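Local structure of secretion protein Snm4 (Mycobacterium xenopi, 7B7J) at residues 22-27 / 97-102; 70-75 / 103-108. The protein probably forms part of the ESX-5 type VII secretion pore complex of mycobacteria, to which this ubiquitin-like domain would contribute a cytosolic module. All blocks are in the same frame, centred on the assembly; numbering follows the deposited sequence.

Contact 1: residues 22-27 / 97-102; sequences VVAIMA and GDRLWL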
ATOM      1  N   VAL A  22       2.455  11.154  -5.200  1.00 27.83           N
ATOM      2  CA  VAL A  22       3.072  11.141  -3.866  1.00 25.59           C
ATOM      3  C   VAL A  22       1.961  10.749  -2.841  1.00 28.56           C
ATOM      4  O   VAL A  22       0.990  11.532  -2.645  1.00 30.92           O
ATOM      5  CB  VAL A  22       3.588  12.576  -3.614  1.00 29.46           C
ATOM      6  CG1 VAL A  22       4.174  12.643  -2.157  1.00 30.90           C
ATOM      7  CG2 VAL A  22       4.595  13.000  -4.658  1.00 30.88           C
ATOM      8  N   VAL A  23       2.175   9.594  -2.186  1.00 29.09           N
ATOM      9  CA  VAL A  23       1.147   9.008  -1.349  1.00 27.40           C
ATOM     10  C   VAL A  23       1.741   8.794   0.009  1.00 29.86           C
ATOM     11  O   VAL A  23       2.864   8.410   0.064  1.00 28.55           O
ATOM     12  CB  VAL A  23       0.582   7.808  -2.030  1.00 30.48           C
ATOM     13  CG1 VAL A  23       0.149   7.934  -3.469  1.00 30.20           C
ATOM     14  CG2 VAL A  23       1.425   6.644  -2.107  1.00 37.99           C
ATOM     15  N   ALA A  24       0.889   8.826   0.979  1.00 24.05           N
ATOM     16  CA  ALA A  24       1.229   8.432   2.343  1.00 25.30           C
ATOM     17  C   ALA A  24       0.705   6.989   2.606  1.00 25.76           C
ATOM     18  O   ALA A  24      -0.491   6.794   2.324  1.00 26.28           O
ATOM     19  CB  ALA A  24       0.609   9.390   3.196  1.00 25.82           C
ATOM     20  N   ILE A  25       1.600   6.070   2.905  1.00 22.09           N
ATOM     21  CA  ILE A  25       1.261   4.673   3.240  1.00 22.49           C
ATOM     22  C   ILE A  25       1.275   4.434   4.755  1.00 25.58           C
ATOM     23  O   ILE A  25       2.322   4.802   5.384  1.00 29.44           O
ATOM     24  CB  ILE A  25       2.144   3.656   2.458  1.00 26.18           C
ATOM     25  CG1 ILE A  25       2.137   4.017   0.987  1.00 26.84           C
ATOM     26  CG2 ILE A  25       1.684   2.280   2.744  1.00 27.49           C
ATOM     27  CD1 ILE A  25       0.851   3.770   0.287  1.00 25.64           C
ATOM     28  N   MET A  26       0.143   3.989   5.308  1.00 25.77           N
ATOM     29  CA  MET A  26       0.179   3.680   6.742  1.00 28.59           C
ATOM     30  C   MET A  26       0.469   2.178   6.829  1.00 26.54           C
ATOM     31  O   MET A  26      -0.367   1.361   6.294  1.00 26.67           O
ATOM     32  CB  MET A  26      -1.099   4.091   7.410  1.00 27.01           C
ATOM     33  CG  MET A  26      -1.499   5.449   7.180  1.00 30.98           C
ATOM     34  SD  MET A  26      -0.324   6.583   8.034  1.00 34.34           S
ATOM     35  CE  MET A  26      -0.344   6.140   9.725  1.00 37.02           C
ATOM     36  N   ALA A  27       1.410   1.773   7.715  1.00 26.63           N
ATOM     37  CA  ALA A  27       1.669   0.333   7.959  1.00 34.22           C
ATOM     38  C   ALA A  27       2.059   0.231   9.381  1.00 30.92           C
ATOM     39  O   ALA A  27       2.978   0.982   9.800  1.00 30.71           O
ATOM     40  CB  ALA A  27       2.862  -0.133   7.116  1.00 36.44           C
ATOM     41  N   GLY A  97      -0.708  13.461  -2.003  1.00 26.05           N
ATOM     42  CA  GLY A  97      -1.059  13.753  -0.606  1.00 25.71           C
ATOM     43  C   GLY A  97      -2.088  12.758  -0.012  1.00 25.06           C
ATOM     44  O   GLY A  97      -2.312  12.809   1.227  1.00 26.09           O
ATOM     45  N   ASP A  98      -2.778  11.988  -0.819  1.00 23.65           N
ATOM     46  CA  ASP A  98      -3.716  10.922  -0.376  1.00 23.33           C
ATOM     47  C   ASP A  98      -2.973   9.976   0.521  1.00 22.79           C
ATOM     48  O   ASP A  98      -1.803   9.614   0.331  1.00 26.46           O
ATOM     49  CB  ASP A  98      -4.576  10.402  -1.486  1.00 25.49           C
ATOM     50  CG  ASP A  98      -5.674  11.353  -2.023  1.00 27.29           C
ATOM     51  OD1 ASP A  98      -5.887  12.410  -1.459  1.00 30.89           O
ATOM     52  OD2 ASP A  98      -6.210  11.049  -3.021  1.00 31.67           O
ATOM     53  N   ARG A  99      -3.763   9.298   1.451  1.00 26.86           N
ATOM     54  CA  ARG A  99      -3.225   8.379   2.391  1.00 24.58           C
ATOM     55  C   ARG A  99      -4.013   7.019   2.211  1.00 23.59           C
ATOM     56  O   ARG A  99      -5.277   7.028   2.087  1.00 27.82           O
ATOM     57  CB  ARG A  99      -3.449   8.840   3.840  1.00 23.09           C
ATOM     58  CG  ARG A  99      -2.845   8.011   4.892  1.00 26.17           C
ATOM     59  CD  ARG A  99      -2.947   8.712   6.206  1.00 25.37           C
ATOM     60  NE  ARG A  99      -1.966   9.886   6.286  1.00 25.80           N
ATOM     61  CZ  ARG A  99      -2.236  11.135   6.062  1.00 30.68           C
ATOM     62  NH1 ARG A  99      -3.485  11.519   6.140  1.00 25.84           N
ATOM     63  NH2 ARG A  99      -1.219  11.979   5.949  1.00 28.07           N
ATOM     64  N   LEU A 100      -3.236   5.943   2.221  1.00 22.68           N
ATOM     65  CA  LEU A 100      -3.713   4.533   2.031  1.00 24.29           C
ATOM     66  C   LEU A 100      -3.173   3.652   3.148  1.00 24.60           C
ATOM     67  O   LEU A 100      -2.082   3.904   3.619  1.00 27.61           O
ATOM     68  CB  LEU A 100      -3.216   4.019   0.685  1.00 25.43           C
ATOM     69  CG  LEU A 100      -3.626   4.733  -0.579  1.00 28.27           C
ATOM     70  CD1 LEU A 100      -2.944   4.044  -1.764  1.00 30.88           C
ATOM     71  CD2 LEU A 100      -5.158   4.791  -0.630  1.00 28.90           C
ATOM     72  N   TRP A 101      -3.924   2.666   3.593  1.00 25.19           N
ATOM     73  CA  TRP A 101      -3.538   1.717   4.605  1.00 29.34           C
ATOM     74  C   TRP A 101      -3.233   0.370   3.932  1.00 28.90           C
ATOM     75  O   TRP A 101      -3.968  -0.127   3.210  1.00 26.59           O
ATOM     76  CB  TRP A 101      -4.622   1.602   5.651  1.00 28.68           C
ATOM     77  CG  TRP A 101      -4.646   2.740   6.667  1.00 28.55           C
ATOM     78  CD1 TRP A 101      -4.367   2.600   7.996  1.00 30.71           C
ATOM     79  CD2 TRP A 101      -5.169   4.101   6.511  1.00 27.55           C
ATOM     80  NE1 TRP A 101      -4.510   3.773   8.679  1.00 31.34           N
ATOM     81  CE2 TRP A 101      -5.011   4.741   7.804  1.00 29.57           C
ATOM     82  CE3 TRP A 101      -5.741   4.792   5.398  1.00 27.61           C
ATOM     83  CZ2 TRP A 101      -5.444   6.086   8.015  1.00 27.58           C
ATOM     84  CZ3 TRP A 101      -6.084   6.123   5.599  1.00 27.47           C
ATOM     85  CH2 TRP A 101      -5.944   6.690   6.854  1.00 26.50           C
ATOM     86  N   LEU A 102      -2.048  -0.108   4.202  1.00 25.28           N
ATOM     87  CA  LEU A 102      -1.661  -1.418   3.646  1.00 28.29           C
ATOM     88  C   LEU A 102      -2.124  -2.459   4.615  1.00 33.48           C
ATOM     89  O   LEU A 102      -1.682  -2.457   5.826  1.00 31.23           O
ATOM     90  CB  LEU A 102      -0.147  -1.380   3.445  1.00 32.60           C
ATOM     91  CG  LEU A 102       0.459  -2.664   2.862  1.00 36.78           C
ATOM     92  CD1 LEU A 102      -0.099  -3.042   1.489  1.00 38.34           C
ATOM     93  CD2 LEU A 102       1.989  -2.413   2.812  1.00 38.18           C
TER
HETATM   94  O   HOH W   1      -2.116  -0.217   8.054  1.00 37.47           O
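Met26 and Trp101 form a bridged pair of two parallel strands; their side chains leave the same face of the sheet and run alongside each other, with the methionine chain laid over one face of the indole. Met26 CB stands 3.7 Å from the centroid of the five-membered ring of Trp101, 14° off the normal, a CH-pi contact; Met26 CG comes down nearer the rim, 3.6 Å from Trp101 CE2. The bend at chi2 (-69°) turns Met26 SD, obliquely placed in a Met-aromatic contact, to 3.8 Å from Arg99 CD. The arginine is bent at chi3 (-73°), which puts Arg99 NE 4.1 Å from Ala24 CB, while Arg99 NH2 is hydrogen-bonded to Gln31 OE1. This face, with Ala24, Met26, Arg99 and Trp101, is the partly solvent-exposed one.

The other face is buried. There Ile25 CD1 rests 4.1 Å from Leu100 CB, and Ile25 CG2 meets Leu102 CB at similar range. Between the two faces the backbones are laced in the parallel manner: Ala24 and Met26 each donate and accept, using Asp98 O, Leu100 N, Leu100 O and Leu102 N. At the N-terminal end of the pairing, where Val22 and Gly97 are exposed, Gly97 N donates to Val22 O (2.6 Å); at the other end a water donates to both Met26 O and Leu102 O.

The two strands are central in the sheet: 30-37 flanks 20-27, strand 70-76 flanks 99-107, and helix 42-60 packs on the buried face, Leu49 against Ile25.

Contact 2: residues 70-75 / 103-108; sequences RGRWML and KFLEDT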
ATOM      1  N   ARG A  70      -3.376 -17.697   5.137  1.00 76.72           N
ATOM      2  CA  ARG A  70      -3.578 -17.440   3.701  1.00 76.28           C
ATOM      3  C   ARG A  70      -4.373 -16.152   3.603  1.00 72.25           C
ATOM      4  O   ARG A  70      -5.057 -15.845   4.572  1.00 69.74           O
ATOM      5  CB  ARG A  70      -4.397 -18.569   3.078  1.00 83.50           C
ATOM      6  CG  ARG A  70      -3.685 -19.910   3.041  1.00 84.64           C
ATOM      7  CD  ARG A  70      -4.544 -21.017   2.461  1.00 97.58           C
ATOM      8  NE  ARG A  70      -3.796 -22.263   2.433  1.00 93.70           N
ATOM      9  CZ  ARG A  70      -3.665 -23.087   3.463  1.00 96.39           C
ATOM     10  NH1 ARG A  70      -4.216 -22.790   4.627  1.00 90.59           N
ATOM     11  NH2 ARG A  70      -2.976 -24.203   3.328  1.00 92.15           N
ATOM     12  N   GLY A  71      -4.240 -15.428   2.495  1.00 65.71           N
ATOM     13  CA  GLY A  71      -5.061 -14.205   2.270  1.00 53.26           C
ATOM     14  C   GLY A  71      -4.301 -13.178   1.415  1.00 55.90           C
ATOM     15  O   GLY A  71      -3.429 -13.585   0.625  1.00 52.03           O
ATOM     16  N   ARG A  72      -4.711 -11.920   1.420  1.00 46.77           N
ATOM     17  CA  ARG A  72      -4.400 -11.014   0.320  1.00 43.89           C
ATOM     18  C   ARG A  72      -4.008  -9.689   0.919  1.00 40.24           C
ATOM     19  O   ARG A  72      -4.725  -9.218   1.817  1.00 37.55           O
ATOM     20  CB  ARG A  72      -5.568 -10.848  -0.644  1.00 50.61           C
ATOM     21  CG  ARG A  72      -6.021 -12.185  -1.284  1.00 61.26           C
ATOM     22  CD  ARG A  72      -7.168 -12.196  -2.311  1.00 69.12           C
ATOM     23  NE  ARG A  72      -8.226 -12.321  -1.378  1.00 81.24           N
ATOM     24  CZ  ARG A  72      -8.782 -11.310  -0.755  1.00 79.00           C
ATOM     25  NH1 ARG A  72      -8.510 -10.046  -1.091  1.00 93.56           N
ATOM     26  NH2 ARG A  72      -9.623 -11.608   0.217  1.00 82.88           N
ATOM     27  N   TRP A  73      -2.939  -9.105   0.448  1.00 37.23           N
ATOM     28  CA  TRP A  73      -2.506  -7.753   0.856  1.00 35.89           C
ATOM     29  C   TRP A  73      -3.252  -6.771  -0.030  1.00 37.60           C
ATOM     30  O   TRP A  73      -3.442  -7.120  -1.204  1.00 34.44           O
ATOM     31  CB  TRP A  73      -0.996  -7.584   0.663  1.00 36.30           C
ATOM     32  CG  TRP A  73      -0.147  -8.107   1.807  1.00 39.65           C
ATOM     33  CD1 TRP A  73       0.568  -9.254   1.814  1.00 41.58           C
ATOM     34  CD2 TRP A  73      -0.092  -7.568   3.159  1.00 32.93           C
ATOM     35  NE1 TRP A  73       1.146  -9.454   3.034  1.00 40.48           N
ATOM     36  CE2 TRP A  73       0.729  -8.527   3.884  1.00 42.56           C
ATOM     37  CE3 TRP A  73      -0.492  -6.396   3.778  1.00 41.55           C
ATOM     38  CZ2 TRP A  73       1.046  -8.357   5.213  1.00 45.67           C
ATOM     39  CZ3 TRP A  73      -0.205  -6.243   5.141  1.00 37.01           C
ATOM     40  CH2 TRP A  73       0.446  -7.307   5.851  1.00 42.76           C
ATOM     41  N   MET A  74      -3.770  -5.692   0.557  1.00 35.17           N
ATOM     42  CA  MET A  74      -4.556  -4.688  -0.182  1.00 30.82           C
ATOM     43  C   MET A  74      -4.216  -3.273   0.305  1.00 29.96           C
ATOM     44  O   MET A  74      -3.741  -3.133   1.431  1.00 29.27           O
ATOM     45  CB  MET A  74      -6.015  -5.124  -0.101  1.00 36.93           C
ATOM     46  CG  MET A  74      -6.403  -5.163   1.272  1.00 40.73           C
ATOM     47  SD  MET A  74      -8.218  -5.750   1.533  1.00 44.14           S
ATOM     48  CE  MET A  74      -8.149  -7.291   0.690  1.00 44.45           C
ATOM     49  N   LEU A  75      -4.340  -2.339  -0.591  1.00 29.20           N
ATOM     50  CA  LEU A  75      -4.315  -0.923  -0.242  1.00 27.63           C
ATOM     51  C   LEU A  75      -5.726  -0.398  -0.011  1.00 28.42           C
ATOM     52  O   LEU A  75      -6.516  -0.531  -0.942  1.00 31.69           O
ATOM     53  CB  LEU A  75      -3.590  -0.062  -1.255  1.00 28.17           C
ATOM     54  CG  LEU A  75      -2.108  -0.373  -1.270  1.00 30.33           C
ATOM     55  CD1 LEU A  75      -1.685   0.262  -2.668  1.00 37.15           C
ATOM     56  CD2 LEU A  75      -1.384   0.261  -0.083  1.00 31.23           C
ATOM     57  N   LYS A 103      -3.030  -3.392   4.230  1.00 30.59           N
ATOM     58  CA  LYS A 103      -3.707  -4.218   5.190  1.00 33.83           C
ATOM     59  C   LYS A 103      -3.696  -5.664   4.587  1.00 35.31           C
ATOM     60  O   LYS A 103      -3.766  -5.825   3.413  1.00 32.94           O
ATOM     61  CB  LYS A 103      -5.193  -3.766   5.322  1.00 35.08           C
ATOM     62  CG  LYS A 103      -5.424  -2.451   6.018  1.00 43.73           C
ATOM     63  CD  LYS A 103      -6.750  -2.049   6.316  1.00 48.70           C
ATOM     64  CE  LYS A 103      -7.166  -2.600   7.673  1.00 53.77           C
ATOM     65  NZ  LYS A 103      -8.649  -2.737   7.745  1.00 55.80           N
ATOM     66  N   PHE A 104      -3.733  -6.638   5.431  1.00 37.09           N
ATOM     67  CA  PHE A 104      -3.749  -8.071   5.060  1.00 37.68           C
ATOM     68  C   PHE A 104      -5.112  -8.606   5.399  1.00 39.75           C
ATOM     69  O   PHE A 104      -5.559  -8.498   6.486  1.00 39.64           O
ATOM     70  CB  PHE A 104      -2.663  -8.883   5.753  1.00 40.97           C
ATOM     71  CG  PHE A 104      -2.520 -10.319   5.320  1.00 42.76           C
ATOM     72  CD1 PHE A 104      -2.099 -10.693   4.050  1.00 43.60           C
ATOM     73  CD2 PHE A 104      -3.008 -11.335   6.105  1.00 49.59           C
ATOM     74  CE1 PHE A 104      -2.023 -11.983   3.582  1.00 45.63           C
ATOM     75  CE2 PHE A 104      -2.943 -12.655   5.661  1.00 50.48           C
ATOM     76  CZ  PHE A 104      -2.478 -12.997   4.383  1.00 50.50           C
ATOM     77  N   LEU A 105      -5.741  -9.221   4.451  1.00 38.10           N
ATOM     78  CA  LEU A 105      -6.991  -9.867   4.781  1.00 41.02           C
ATOM     79  C   LEU A 105      -6.851 -11.363   4.770  1.00 46.63           C
ATOM     80  O   LEU A 105      -6.482 -11.930   3.708  1.00 46.70           O
ATOM     81  CB  LEU A 105      -8.035  -9.360   3.829  1.00 44.18           C
ATOM     82  CG  LEU A 105      -9.378 -10.015   4.226  1.00 51.95           C
ATOM     83  CD1 LEU A 105      -9.706 -10.016   5.727  1.00 56.18           C
ATOM     84  CD2 LEU A 105     -10.471  -9.268   3.520  1.00 48.97           C
ATOM     85  N   GLU A 106      -6.937 -12.048   5.858  1.00 48.94           N
ATOM     86  CA  GLU A 106      -6.680 -13.440   6.165  1.00 54.03           C
ATOM     87  C   GLU A 106      -7.836 -14.187   5.468  1.00 59.00           C
ATOM     88  O   GLU A 106      -8.964 -13.687   5.413  1.00 59.86           O
ATOM     89  CB  GLU A 106      -6.711 -13.780   7.674  1.00 60.19           C
ATOM     90  CG  GLU A 106      -6.367 -15.240   7.999  1.00 71.65           C
ATOM     91  CD  GLU A 106      -6.338 -15.615   9.479  1.00 72.76           C
ATOM     92  OE1 GLU A 106      -6.637 -14.702  10.304  1.00 75.85           O
ATOM     93  OE2 GLU A 106      -5.910 -16.716   9.819  1.00 77.41           O
ATOM     94  N   ASP A 107      -7.563 -15.179   4.969  1.00 61.97           N
ATOM     95  CA  ASP A 107      -8.739 -15.937   4.479  1.00 76.91           C
ATOM     96  C   ASP A 107      -9.062 -17.006   5.517  1.00 72.36           C
ATOM     97  O   ASP A 107      -8.112 -17.688   5.916  1.00 72.65           O
ATOM     98  CB  ASP A 107      -8.532 -16.610   3.137  1.00 86.83           C
ATOM     99  CG  ASP A 107      -9.898 -17.163   2.801  1.00 94.75           C
ATOM    100  OD1 ASP A 107     -10.728 -16.309   2.438  1.00106.07           O
ATOM    101  OD2 ASP A 107     -10.170 -18.347   3.111  1.00103.71           O
ATOM    102  N   THR A 108     -10.290 -17.225   5.960  1.00 78.47           N
ATOM    103  CA  THR A 108     -10.479 -18.032   7.234  1.00 72.26           C
ATOM    104  C   THR A 108     -11.161 -19.424   7.094  1.00 84.42           C
ATOM    105  O   THR A 108     -12.172 -19.587   6.460  1.00 86.52           O
ATOM    106  CB  THR A 108     -11.245 -17.075   8.142  1.00 77.76           C
ATOM    107  OG1 THR A 108     -12.363 -16.601   7.374  1.00 79.73           O
ATOM    108  CG2 THR A 108     -10.576 -15.785   8.601  1.00 67.33           C
TER
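Trp73 and Phe104 face each other as a non-hydrogen-bonded pair of two antiparallel strands, their side chains crossing at about a right angle. The phenyl ring turns its edge to the face of the indole, with centroids 4.8 Å apart for the five-membered ring and planes at 53°, a tilted edge-to-face stack. With Phe104 CG anti to the backbone N (chi1 -174°), the ring is carried to where its CD1 edge lies over the indole and Phe104 CE1 reaches the partner backbone, 3.4 Å from Gly71 C. Phe104 CB sits over the six-membered ring of Trp73, 3.5 Å from its centroid. The indole therefore takes a ring edge over one half and an aliphatic carbon over the other. The backbones come close at Gly71, whose CA is 3.0 Å from Leu105 O; its backbone angles are ones glycine takes readily.

On the opposite face Met74 and Leu105 cross; a bend at chi3 (55°) turns Met74 CE to 3.8 Å from Leu105 CB. Paired backbone bonds join Arg72 with Leu105 and Met74 with Lys103.

Trp73 also packs on Ile46 and Leu50 of helix 42-60. A mixed sheet whose last strand runs parallel to the first and antiparallel to 70-76, with that helix across one face, fits the beta-grasp fold of the ubiquitin-like family.

In the fold
From the N terminus, strand 20-27 turns back into 30-37, helix 42-60 follows, and strand 70-76 leads through loops to the last strand, 99-107. Contact 1 closes the long excursion between the first strand and the last, taking in the helix; contact 2 closes the shorter one from 70-75 to 103-108. Their segments alternate along the chain, so the two closures cross. Both draw on strand 99-107, whose beginning pairs with 20-27 and whose end pairs with 70-76; the sheet runs 30-37, 20-27, 99-107, 70-76, with the first and last strands in the middle. Centres lie about 17 Å apart, yet the contacts meet where Leu102 packs against Trp73 and Leu75, on the face where those two also touch helix 42-60.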